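Local coordinates for protein VIN1 (PDB 6BFI) that probably binds actin filaments and may take part in cell-cell adhesion, as a sponge homolog of vinculin, at residues Lys37-Pro42 against Leu94-Gln99; Ala703-Tyr708 against Arg724-Ile729; Arg717-Leu722 against Thr779-Gly784. All blocks are in the same frame, centred on the assembly; numbering follows the deposited sequence.

Three contacts from one all-helical chain illustrate how the chemistry of helix packing changes with depth. Contact 2 is the core example: two antiparallel helices meet through methionines and a tyrosine, and the charges gather at its margin. Contacts 1 and 3 lie at helix ends and are only partly buried; each has a lysine near a backbone carbonyl, hydrogen-bonded only in contact 1. In contact 3 a methionine methyl does most of the joining. Contacts 2 and 3 share helix 718-745 and touch, Tyr708 and Met705 packing on its first turns, whereas contact 1 stands apart, with its nearest atoms about 10 Å from contact 3.

Contact 1. Residues Lys37-Pro42 against Leu94-Gln99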
ATOM      1  N   LYS A  37     -48.752  16.291   6.201  1.00111.28           N
ATOM      2  CA  LYS A  37     -48.355  16.619   7.567  1.00111.29           C
ATOM      3  C   LYS A  37     -48.068  15.342   8.344  1.00107.72           C
ATOM      4  O   LYS A  37     -48.967  14.523   8.566  1.00111.42           O
ATOM      5  CB  LYS A  37     -49.451  17.431   8.253  1.00117.14           C
ATOM      6  CG  LYS A  37     -49.074  17.939   9.633  1.00120.44           C
ATOM      7  CD  LYS A  37     -47.908  18.911   9.561  1.00120.37           C
ATOM      8  CE  LYS A  37     -47.549  19.447  10.936  1.00120.88           C
ATOM      9  NZ  LYS A  37     -46.399  20.389  10.875  1.00120.67           N
ATOM     10  N   GLU A  38     -46.817  15.170   8.760  1.00 97.31           N
ATOM     11  CA  GLU A  38     -46.388  13.998   9.508  1.00 93.42           C
ATOM     12  C   GLU A  38     -46.146  14.379  10.962  1.00 83.89           C
ATOM     13  O   GLU A  38     -45.514  15.403  11.243  1.00 79.78           O
ATOM     14  CB  GLU A  38     -45.120  13.397   8.901  1.00 95.15           C
ATOM     15  CG  GLU A  38     -45.323  12.031   8.267  1.00 97.93           C
ATOM     16  CD  GLU A  38     -45.755  10.980   9.271  1.00 98.25           C
ATOM     17  OE1 GLU A  38     -46.976  10.772   9.430  1.00100.22           O
ATOM     18  OE2 GLU A  38     -44.871  10.366   9.907  1.00 95.94           O
ATOM     19  N   ASP A  39     -46.651  13.557  11.879  1.00 81.62           N
ATOM     20  CA  ASP A  39     -46.436  13.773  13.303  1.00 80.97           C
ATOM     21  C   ASP A  39     -45.074  13.213  13.695  1.00 74.12           C
ATOM     22  O   ASP A  39     -44.840  12.004  13.592  1.00 72.41           O
ATOM     23  CB  ASP A  39     -47.549  13.118  14.117  1.00 88.21           C
ATOM     24  CG  ASP A  39     -47.400  13.357  15.608  1.00 92.55           C
ATOM     25  OD1 ASP A  39     -46.808  14.387  15.994  1.00 94.44           O
ATOM     26  OD2 ASP A  39     -47.878  12.512  16.396  1.00 93.45           O
ATOM     27  N   LEU A  40     -44.179  14.090  14.144  1.00 70.64           N
ATOM     28  CA  LEU A  40     -42.811  13.711  14.472  1.00 68.04           C
ATOM     29  C   LEU A  40     -42.672  13.110  15.865  1.00 68.68           C
ATOM     30  O   LEU A  40     -41.555  12.752  16.253  1.00 68.10           O
ATOM     31  CB  LEU A  40     -41.896  14.930  14.344  1.00 65.74           C
ATOM     32  CG  LEU A  40     -42.059  15.711  13.038  1.00 62.30           C
ATOM     33  CD1 LEU A  40     -41.188  16.956  13.027  1.00 62.94           C
ATOM     34  CD2 LEU A  40     -41.736  14.817  11.855  1.00 62.27           C
ATOM     35  N   THR A  41     -43.768  12.985  16.613  1.00 72.03           N
ATOM     36  CA  THR A  41     -43.685  12.518  17.996  1.00 73.14           C
ATOM     37  C   THR A  41     -43.076  11.128  18.138  1.00 76.11           C
ATOM     38  O   THR A  41     -42.215  10.950  19.017  1.00 78.83           O
ATOM     39  CB  THR A  41     -45.075  12.586  18.642  1.00 75.71           C
ATOM     40  OG1 THR A  41     -45.520  13.947  18.683  1.00 76.28           O
ATOM     41  CG2 THR A  41     -45.036  12.028  20.060  1.00 78.01           C
ATOM     42  N   PRO A  42     -43.456  10.112  17.350  1.00 79.88           N
ATOM     43  CA  PRO A  42     -42.835   8.787  17.554  1.00 80.39           C
ATOM     44  C   PRO A  42     -41.334   8.776  17.314  1.00 77.52           C
ATOM     45  O   PRO A  42     -40.581   8.217  18.125  1.00 78.60           O
ATOM     46  CB  PRO A  42     -43.589   7.896  16.554  1.00 82.66           C
ATOM     47  CG  PRO A  42     -44.123   8.834  15.529  1.00 83.21           C
ATOM     48  CD  PRO A  42     -44.481  10.068  16.290  1.00 82.84           C
ATOM     49  N   LEU A  94     -44.160  21.928  19.062  1.00 81.12           N
ATOM     50  CA  LEU A  94     -44.438  23.165  18.340  1.00 79.27           C
ATOM     51  C   LEU A  94     -44.748  22.898  16.872  1.00 77.23           C
ATOM     52  O   LEU A  94     -45.696  23.466  16.317  1.00 77.35           O
ATOM     53  CB  LEU A  94     -43.255  24.122  18.475  1.00 75.38           C
ATOM     54  CG  LEU A  94     -42.784  24.391  19.906  1.00 76.46           C
ATOM     55  CD1 LEU A  94     -41.513  25.223  19.909  1.00 70.32           C
ATOM     56  CD2 LEU A  94     -43.878  25.071  20.712  1.00 76.98           C
ATOM     57  N   LEU A  95     -43.959  22.037  16.224  1.00 77.05           N
ATOM     58  CA  LEU A  95     -44.200  21.750  14.815  1.00 74.32           C
ATOM     59  C   LEU A  95     -45.506  20.997  14.609  1.00 75.56           C
ATOM     60  O   LEU A  95     -46.183  21.203  13.596  1.00 76.64           O
ATOM     61  CB  LEU A  95     -43.024  20.974  14.223  1.00 74.00           C
ATOM     62  CG  LEU A  95     -41.749  21.799  14.031  1.00 75.95           C
ATOM     63  CD1 LEU A  95     -40.691  20.999  13.293  1.00 76.99           C
ATOM     64  CD2 LEU A  95     -42.053  23.097  13.296  1.00 78.58           C
ATOM     65  N   LYS A  96     -45.883  20.125  15.550  1.00 76.94           N
ATOM     66  CA  LYS A  96     -47.216  19.533  15.484  1.00 76.91           C
ATOM     67  C   LYS A  96     -48.288  20.608  15.586  1.00 80.71           C
ATOM     68  O   LYS A  96     -49.314  20.541  14.897  1.00 78.65           O
ATOM     69  CB  LYS A  96     -47.396  18.492  16.588  1.00 81.55           C
ATOM     70  CG  LYS A  96     -48.780  17.859  16.609  1.00 85.17           C
ATOM     71  CD  LYS A  96     -48.990  16.998  17.842  1.00 90.28           C
ATOM     72  CE  LYS A  96     -50.426  16.502  17.924  1.00 96.93           C
ATOM     73  NZ  LYS A  96     -50.683  15.748  19.182  1.00100.79           N
ATOM     74  N   ALA A  97     -48.064  21.616  16.434  1.00 83.62           N
ATOM     75  CA  ALA A  97     -49.023  22.711  16.553  1.00 86.78           C
ATOM     76  C   ALA A  97     -49.077  23.536  15.271  1.00 82.95           C
ATOM     77  O   ALA A  97     -50.147  23.716  14.678  1.00 81.95           O
ATOM     78  CB  ALA A  97     -48.672  23.591  17.754  1.00 75.99           C
ATOM     79  N   ASP A  98     -47.930  24.049  14.825  1.00 80.53           N
ATOM     80  CA  ASP A  98     -47.864  24.866  13.621  1.00 82.43           C
ATOM     81  C   ASP A  98     -46.648  24.467  12.800  1.00 75.11           C
ATOM     82  O   ASP A  98     -45.538  24.393  13.332  1.00 71.46           O
ATOM     83  CB  ASP A  98     -47.801  26.360  13.964  1.00 91.44           C
ATOM     84  CG  ASP A  98     -47.701  27.239  12.730  1.00 97.83           C
ATOM     85  OD1 ASP A  98     -48.166  26.810  11.652  1.00101.42           O
ATOM     86  OD2 ASP A  98     -47.162  28.361  12.836  1.00 99.31           O
ATOM     87  N   GLN A  99     -46.863  24.224  11.504  1.00 75.06           N
ATOM     88  CA  GLN A  99     -45.766  23.816  10.631  1.00 73.87           C
ATOM     89  C   GLN A  99     -44.728  24.922  10.488  1.00 70.87           C
ATOM     90  O   GLN A  99     -43.523  24.651  10.429  1.00 69.39           O
ATOM     91  CB  GLN A  99     -46.316  23.407   9.262  1.00 78.97           C
ATOM     92  CG  GLN A  99     -45.266  23.288   8.163  1.00 80.25           C
ATOM     93  CD  GLN A  99     -44.201  22.249   8.469  1.00 82.65           C
ATOM     94  OE1 GLN A  99     -44.443  21.289   9.204  1.00 85.34           O
ATOM     95  NE2 GLN A  99     -43.011  22.439   7.907  1.00 79.92           N
TER
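Lys37 and Asp39, in the turn before helix 41-59, run past Lys96 in the last turn of helix 68-97 and Gln99 just beyond it, the backbones coming nearest at Asp39 CA and Lys96 CA, 6.2 Å apart. Lys37 carries the polar part. Its chain bends at chi2 (64°), which sets the course of CD; beyond it the chain is extended (chi3 179°, chi4 179°) and carries NZ to two acceptors: Leu95 O at 2.8 Å, met from above the carbonyl plane, and Gln99 OE1 at 2.7 Å, met in plane on a lone pair. The amide of Gln99 is held at its other end too, since NE2 bonds to Glu32 OE1 of helix 8-32. Asp39 OD1 lies against the aliphatic part of Lys96, 3.9 Å from CD, and also takes Thr41 OG1 at 3.0 Å and, weakly, Thr41 N, a capping bond at the start of helix 41-59. The charged ends Asp39 OD2 and Lys96 NZ remain 5.1 Å apart. On the buried side, Leu40 CD1 touches Leu95 CD1 at 4.1 Å; Phe27 and Leu108 extend this apolar layer. Lys37 probably helps to hold the incoming turn at the carbonyl end of helix 68-97, alongside the leucine contact.

Contact 2. Residues Ala703-Tyr708 against Arg724-Ile729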
ATOM      1  N   ALA A 703     -21.983  16.024  -7.475  1.00 53.01           N
ATOM      2  CA  ALA A 703     -22.089  17.428  -7.862  1.00 54.75           C
ATOM      3  C   ALA A 703     -23.364  18.054  -7.307  1.00 56.99           C
ATOM      4  O   ALA A 703     -23.350  19.199  -6.825  1.00 60.73           O
ATOM      5  CB  ALA A 703     -22.044  17.562  -9.384  1.00 57.61           C
ATOM      6  N   MET A 704     -24.478  17.317  -7.362  1.00 58.40           N
ATOM      7  CA  MET A 704     -25.707  17.811  -6.750  1.00 62.62           C
ATOM      8  C   MET A 704     -25.521  18.047  -5.257  1.00 63.92           C
ATOM      9  O   MET A 704     -26.015  19.044  -4.712  1.00 63.56           O
ATOM     10  CB  MET A 704     -26.857  16.837  -7.002  1.00 69.37           C
ATOM     11  CG  MET A 704     -27.192  16.652  -8.469  1.00 76.53           C
ATOM     12  SD  MET A 704     -27.353  18.227  -9.328  1.00 87.12           S
ATOM     13  CE  MET A 704     -28.756  18.951  -8.481  1.00 90.30           C
ATOM     14  N   MET A 705     -24.802  17.146  -4.577  1.00 59.13           N
ATOM     15  CA  MET A 705     -24.515  17.357  -3.161  1.00 59.80           C
ATOM     16  C   MET A 705     -23.736  18.647  -2.954  1.00 58.24           C
ATOM     17  O   MET A 705     -24.055  19.437  -2.059  1.00 57.97           O
ATOM     18  CB  MET A 705     -23.739  16.178  -2.571  1.00 62.49           C
ATOM     19  CG  MET A 705     -23.207  16.494  -1.170  1.00 66.22           C
ATOM     20  SD  MET A 705     -22.293  15.189  -0.327  1.00 66.02           S
ATOM     21  CE  MET A 705     -23.554  13.932  -0.202  1.00 60.06           C
ATOM     22  N   SER A 706     -22.705  18.875  -3.772  1.00 58.25           N
ATOM     23  CA  SER A 706     -21.961  20.129  -3.688  1.00 64.25           C
ATOM     24  C   SER A 706     -22.899  21.325  -3.769  1.00 70.04           C
ATOM     25  O   SER A 706     -22.842  22.241  -2.933  1.00 71.45           O
ATOM     26  CB  SER A 706     -20.913  20.189  -4.800  1.00 68.40           C
ATOM     27  OG  SER A 706     -20.289  21.461  -4.845  1.00 73.84           O
ATOM     28  N   LYS A 707     -23.794  21.317  -4.763  1.00 71.26           N
ATOM     29  CA  LYS A 707     -24.753  22.410  -4.905  1.00 71.54           C
ATOM     30  C   LYS A 707     -25.625  22.554  -3.663  1.00 69.32           C
ATOM     31  O   LYS A 707     -25.960  23.673  -3.256  1.00 68.11           O
ATOM     32  CB  LYS A 707     -25.616  22.188  -6.148  1.00 72.83           C
ATOM     33  CG  LYS A 707     -26.743  23.196  -6.321  1.00 77.62           C
ATOM     34  CD  LYS A 707     -27.430  23.023  -7.665  1.00 78.80           C
ATOM     35  CE  LYS A 707     -28.657  23.911  -7.780  1.00 88.56           C
ATOM     36  NZ  LYS A 707     -29.710  23.527  -6.799  1.00 90.15           N
ATOM     37  N   TYR A 708     -25.992  21.435  -3.035  1.00 68.46           N
ATOM     38  CA  TYR A 708     -26.893  21.496  -1.888  1.00 68.65           C
ATOM     39  C   TYR A 708     -26.195  21.976  -0.619  1.00 66.81           C
ATOM     40  O   TYR A 708     -26.821  22.651   0.205  1.00 63.44           O
ATOM     41  CB  TYR A 708     -27.540  20.131  -1.661  1.00 70.04           C
ATOM     42  CG  TYR A 708     -28.414  19.694  -2.814  1.00 75.01           C
ATOM     43  CD1 TYR A 708     -29.072  20.630  -3.606  1.00 75.08           C
ATOM     44  CD2 TYR A 708     -28.571  18.349  -3.122  1.00 74.58           C
ATOM     45  CE1 TYR A 708     -29.868  20.239  -4.665  1.00 72.16           C
ATOM     46  CE2 TYR A 708     -29.364  17.948  -4.181  1.00 72.70           C
ATOM     47  CZ  TYR A 708     -30.009  18.898  -4.947  1.00 73.35           C
ATOM     48  OH  TYR A 708     -30.801  18.500  -5.997  1.00 78.03           O
ATOM     49  N   ARG A 724     -30.923  13.324   1.458  1.00 59.93           N
ATOM     50  CA  ARG A 724     -31.354  12.350   0.460  1.00 60.15           C
ATOM     51  C   ARG A 724     -30.257  12.086  -0.562  1.00 58.10           C
ATOM     52  O   ARG A 724     -30.030  10.936  -0.958  1.00 61.17           O
ATOM     53  CB  ARG A 724     -32.625  12.846  -0.231  1.00 63.84           C
ATOM     54  CG  ARG A 724     -33.080  11.995  -1.398  1.00 65.57           C
ATOM     55  CD  ARG A 724     -34.319  12.588  -2.047  1.00 70.39           C
ATOM     56  NE  ARG A 724     -34.110  13.977  -2.444  1.00 70.02           N
ATOM     57  CZ  ARG A 724     -33.561  14.349  -3.596  1.00 69.62           C
ATOM     58  NH1 ARG A 724     -33.160  13.432  -4.468  1.00 73.83           N
ATOM     59  NH2 ARG A 724     -33.409  15.636  -3.877  1.00 62.72           N
ATOM     60  N   MET A 725     -29.559  13.139  -0.994  1.00 56.55           N
ATOM     61  CA  MET A 725     -28.476  12.960  -1.953  1.00 58.89           C
ATOM     62  C   MET A 725     -27.348  12.123  -1.359  1.00 59.60           C
ATOM     63  O   MET A 725     -26.770  11.270  -2.045  1.00 57.80           O
ATOM     64  CB  MET A 725     -27.954  14.319  -2.413  1.00 66.34           C
ATOM     65  CG  MET A 725     -26.965  14.234  -3.557  1.00 72.54           C
ATOM     66  SD  MET A 725     -27.634  13.292  -4.940  1.00 78.17           S
ATOM     67  CE  MET A 725     -29.031  14.309  -5.402  1.00 79.44           C
ATOM     68  N   ALA A 726     -27.027  12.345  -0.082  1.00 58.64           N
ATOM     69  CA  ALA A 726     -26.008  11.532   0.575  1.00 53.51           C
ATOM     70  C   ALA A 726     -26.416  10.067   0.619  1.00 53.80           C
ATOM     71  O   ALA A 726     -25.592   9.179   0.363  1.00 53.38           O
ATOM     72  CB  ALA A 726     -25.743  12.052   1.985  1.00 48.97           C
ATOM     73  N   LYS A 727     -27.683   9.794   0.939  1.00 57.05           N
ATOM     74  CA  LYS A 727     -28.138   8.407   0.976  1.00 60.02           C
ATOM     75  C   LYS A 727     -28.092   7.772  -0.412  1.00 63.42           C
ATOM     76  O   LYS A 727     -27.724   6.597  -0.555  1.00 65.66           O
ATOM     77  CB  LYS A 727     -29.546   8.333   1.567  1.00 59.62           C
ATOM     78  CG  LYS A 727     -29.623   8.805   3.011  1.00 63.25           C
ATOM     79  CD  LYS A 727     -30.857   8.260   3.716  1.00 70.57           C
ATOM     80  CE  LYS A 727     -31.857   9.360   4.035  1.00 72.26           C
ATOM     81  NZ  LYS A 727     -33.065   8.817   4.717  1.00 75.33           N
ATOM     82  N   GLU A 728     -28.447   8.538  -1.447  1.00 62.71           N
ATOM     83  CA  GLU A 728     -28.378   8.011  -2.808  1.00 66.68           C
ATOM     84  C   GLU A 728     -26.940   7.706  -3.211  1.00 65.40           C
ATOM     85  O   GLU A 728     -26.671   6.678  -3.848  1.00 66.40           O
ATOM     86  CB  GLU A 728     -29.022   8.998  -3.784  1.00 71.23           C
ATOM     87  CG  GLU A 728     -30.529   8.823  -3.920  1.00 80.34           C
ATOM     88  CD  GLU A 728     -31.216  10.031  -4.531  1.00 88.07           C
ATOM     89  OE1 GLU A 728     -32.342  10.354  -4.099  1.00 95.07           O
ATOM     90  OE2 GLU A 728     -30.631  10.659  -5.438  1.00 88.02           O
ATOM     91  N   ILE A 729     -26.000   8.580  -2.842  1.00 61.25           N
ATOM     92  CA  ILE A 729     -24.591   8.313  -3.121  1.00 57.99           C
ATOM     93  C   ILE A 729     -24.126   7.074  -2.368  1.00 60.81           C
ATOM     94  O   ILE A 729     -23.318   6.287  -2.876  1.00 63.23           O
ATOM     95  CB  ILE A 729     -23.733   9.544  -2.774  1.00 54.63           C
ATOM     96  CG1 ILE A 729     -24.087  10.715  -3.686  1.00 51.89           C
ATOM     97  CG2 ILE A 729     -22.248   9.222  -2.896  1.00 55.76           C
ATOM     98  CD1 ILE A 729     -23.327  11.979  -3.371  1.00 52.98           C
TER
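Met704 CB rests on the terminal methyl of Met725, 3.7 Å from CE, in the first touch between two antiparallel helices whose local axes approach to 9.6 Å at 159°. Met705 follows at the closest backbone approach. Its CB packs on Met725 CG at 3.9 Å; the chain then runs on extended until a bend at chi3 (-62°) swings Met705 CE in against helix 718-745, 3.6 Å from Ala726 CB and 3.7 Å from Ile729 CD1. Small Ala726 receives this methyl close to its own backbone, Met705 CE lying 3.5 Å from Ala726 CA. One turn on from Met704, Tyr708 crosses Met725 at about a right angle and presents its ring edge, CE2 standing 3.9 Å from Met725 CE. The bends at chi2 and chi3 of Met725 bring SD and then CE round to Met704 CB and Tyr708 CE2, while CG stays against Met705. The Tyr708 hydroxyl bonds to Glu650 OE2, which also pairs with Arg724 NH2; Asp721 is a second partner of that nitrogen, and Arg724 NH1 forms a salt bridge to Glu728 OE1 at 3.2 Å. The contact is packed among helices 649-659, 669-682 and 763-778, the last reaching Met705 and Ile729 through Leu770.

Contact 3. Residues Arg717-Leu722 against Thr779-Gly784; sequences RSKADL and TSMGGG
Leu722 N bonds to Ser718 O at 2.9 Å within the opening part of helix 718-745, where Ser718, Lys719 and Leu722 all meet the methyl of Met781. The methionine sets out from the loop after helix 763-778 with CG in the crowded position between backbone N and carbonyl carbon (chi1 72°), then extends fully through chi2 and chi3, sending its methyl toward the helix. Met781 CE lies 3.6 Å from Lys719 N and 3.7 Å from Ser718 CB, with Leu722 CD2 a little farther away at 4.3 Å. The Lys719 and Met781 chains run antiparallel alongside each other, Lys719 CG 3.7 Å from Met781 CE. Lys719 NZ comes close to Met781 O, but the approach is too short and badly angled to count as a hydrogen bond. An alanine in place of Lys719 would probably leave Met781 CE less well covered where CG had lain, and the methionine chain freer to shift. Gly782 follows with backbone angles that call for glycine. Glu29 of helix 8-32 accepts from Arg717 N and Ala720 N, and helix 102-145 borders Lys719 and Thr779. The arrangement joins the first part of a helix to an interhelical loop in a helical bundle of the vinculin/alpha-catenin family, and its neighbours from the start of the chain, helices 8-32 and 102-145, are consistent with the head-tail packing known in vinculin.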
ATOM      1  N   ARG A 717     -36.183  23.103   1.191  1.00114.75           N
ATOM      2  CA  ARG A 717     -34.862  23.644   1.485  1.00110.25           C
ATOM      3  C   ARG A 717     -33.763  22.699   1.005  1.00103.55           C
ATOM      4  O   ARG A 717     -34.040  21.597   0.530  1.00103.66           O
ATOM      5  CB  ARG A 717     -34.716  23.915   2.977  1.00110.34           C
ATOM      6  N   SER A 718     -32.512  23.141   1.133  1.00 96.63           N
ATOM      7  CA  SER A 718     -31.370  22.357   0.682  1.00 90.34           C
ATOM      8  C   SER A 718     -31.002  21.230   1.638  1.00 79.43           C
ATOM      9  O   SER A 718     -30.199  20.364   1.270  1.00 74.25           O
ATOM     10  CB  SER A 718     -30.158  23.271   0.482  1.00 93.66           C
ATOM     11  OG  SER A 718     -30.485  24.379  -0.340  1.00 98.38           O
ATOM     12  N   LYS A 719     -31.572  21.214   2.844  1.00 77.58           N
ATOM     13  CA  LYS A 719     -31.193  20.213   3.835  1.00 74.46           C
ATOM     14  C   LYS A 719     -31.684  18.826   3.438  1.00 74.22           C
ATOM     15  O   LYS A 719     -30.909  17.860   3.427  1.00 74.24           O
ATOM     16  CB  LYS A 719     -31.740  20.616   5.204  1.00 75.24           C
ATOM     17  CG  LYS A 719     -31.370  22.033   5.596  1.00 76.19           C
ATOM     18  CD  LYS A 719     -32.342  22.610   6.605  1.00 82.68           C
ATOM     19  CE  LYS A 719     -32.112  24.102   6.785  1.00 90.21           C
ATOM     20  NZ  LYS A 719     -30.722  24.395   7.228  1.00 93.54           N
ATOM     21  N   ALA A 720     -32.973  18.707   3.109  1.00 77.33           N
ATOM     22  CA  ALA A 720     -33.515  17.414   2.705  1.00 74.76           C
ATOM     23  C   ALA A 720     -32.844  16.910   1.436  1.00 70.82           C
ATOM     24  O   ALA A 720     -32.578  15.709   1.300  1.00 69.66           O
ATOM     25  CB  ALA A 720     -35.026  17.511   2.508  1.00 73.52           C
ATOM     26  N   ASP A 721     -32.562  17.813   0.493  1.00 69.55           N
ATOM     27  CA  ASP A 721     -31.850  17.420  -0.718  1.00 68.17           C
ATOM     28  C   ASP A 721     -30.439  16.947  -0.392  1.00 64.44           C
ATOM     29  O   ASP A 721     -29.923  16.019  -1.027  1.00 62.65           O
ATOM     30  CB  ASP A 721     -31.821  18.585  -1.708  1.00 71.91           C
ATOM     31  CG  ASP A 721     -33.209  18.987  -2.178  1.00 79.64           C
ATOM     32  OD1 ASP A 721     -34.093  18.108  -2.229  1.00 82.53           O
ATOM     33  OD2 ASP A 721     -33.418  20.179  -2.491  1.00 82.43           O
ATOM     34  N   LEU A 722     -29.802  17.563   0.607  1.00 66.47           N
ATOM     35  CA  LEU A 722     -28.465  17.137   1.008  1.00 61.39           C
ATOM     36  C   LEU A 722     -28.492  15.738   1.614  1.00 59.03           C
ATOM     37  O   LEU A 722     -27.690  14.873   1.240  1.00 59.41           O
ATOM     38  CB  LEU A 722     -27.868  18.146   1.992  1.00 63.36           C
ATOM     39  CG  LEU A 722     -26.560  17.750   2.684  1.00 65.22           C
ATOM     40  CD1 LEU A 722     -25.501  17.324   1.673  1.00 60.34           C
ATOM     41  CD2 LEU A 722     -26.047  18.891   3.551  1.00 65.99           C
ATOM     42  N   THR A 779     -28.103  19.912   9.523  1.00 77.39           N
ATOM     43  CA  THR A 779     -28.686  20.449  10.743  1.00 77.66           C
ATOM     44  C   THR A 779     -27.910  21.636  11.300  1.00 80.17           C
ATOM     45  O   THR A 779     -28.236  22.118  12.389  1.00 84.16           O
ATOM     46  CB  THR A 779     -28.788  19.355  11.807  1.00 78.07           C
ATOM     47  OG1 THR A 779     -27.479  18.844  12.096  1.00 77.75           O
ATOM     48  CG2 THR A 779     -29.668  18.222  11.310  1.00 78.29           C
ATOM     49  N   SER A 780     -26.897  22.114  10.583  1.00 83.27           N
ATOM     50  CA  SER A 780     -26.110  23.258  11.017  1.00 89.66           C
ATOM     51  C   SER A 780     -26.117  24.415  10.032  1.00 92.94           C
ATOM     52  O   SER A 780     -26.063  25.569  10.463  1.00 94.74           O
ATOM     53  CB  SER A 780     -24.655  22.840  11.280  1.00 88.30           C
ATOM     54  OG  SER A 780     -24.055  22.325  10.106  1.00 86.09           O
ATOM     55  N   MET A 781     -26.176  24.146   8.730  1.00 95.79           N
ATOM     56  CA  MET A 781     -26.228  25.225   7.756  1.00102.09           C
ATOM     57  C   MET A 781     -27.579  25.927   7.820  1.00110.98           C
ATOM     58  O   MET A 781     -28.599  25.333   8.182  1.00114.51           O
ATOM     59  CB  MET A 781     -25.972  24.697   6.345  1.00 97.84           C
ATOM     60  CG  MET A 781     -27.111  23.883   5.754  1.00 96.42           C
ATOM     61  SD  MET A 781     -26.789  23.423   4.040  1.00 93.40           S
ATOM     62  CE  MET A 781     -28.287  22.529   3.641  1.00 93.49           C
ATOM     63  N   GLY A 782     -27.578  27.208   7.466  1.00119.64           N
ATOM     64  CA  GLY A 782     -28.780  28.011   7.557  1.00123.49           C
ATOM     65  C   GLY A 782     -29.026  28.527   8.959  1.00129.78           C
ATOM     66  O   GLY A 782     -30.039  28.197   9.583  1.00132.95           O
ATOM     67  N   GLY A 783     -28.098  29.334   9.468  1.00134.09           N
ATOM     68  CA  GLY A 783     -28.218  29.908  10.790  1.00138.16           C
ATOM     69  C   GLY A 783     -27.571  29.052  11.866  1.00131.93           C
ATOM     70  O   GLY A 783     -27.142  27.917  11.645  1.00125.94           O
ATOM     71  N   GLY A 784     -27.502  29.627  13.065  1.00134.58           N
ATOM     72  CA  GLY A 784     -26.958  28.924  14.210  1.00133.01           C
ATOM     73  C   GLY A 784     -25.488  29.196  14.454  1.00133.77           C
ATOM     74  O   GLY A 784     -25.027  30.335  14.325  1.00138.91           O
TER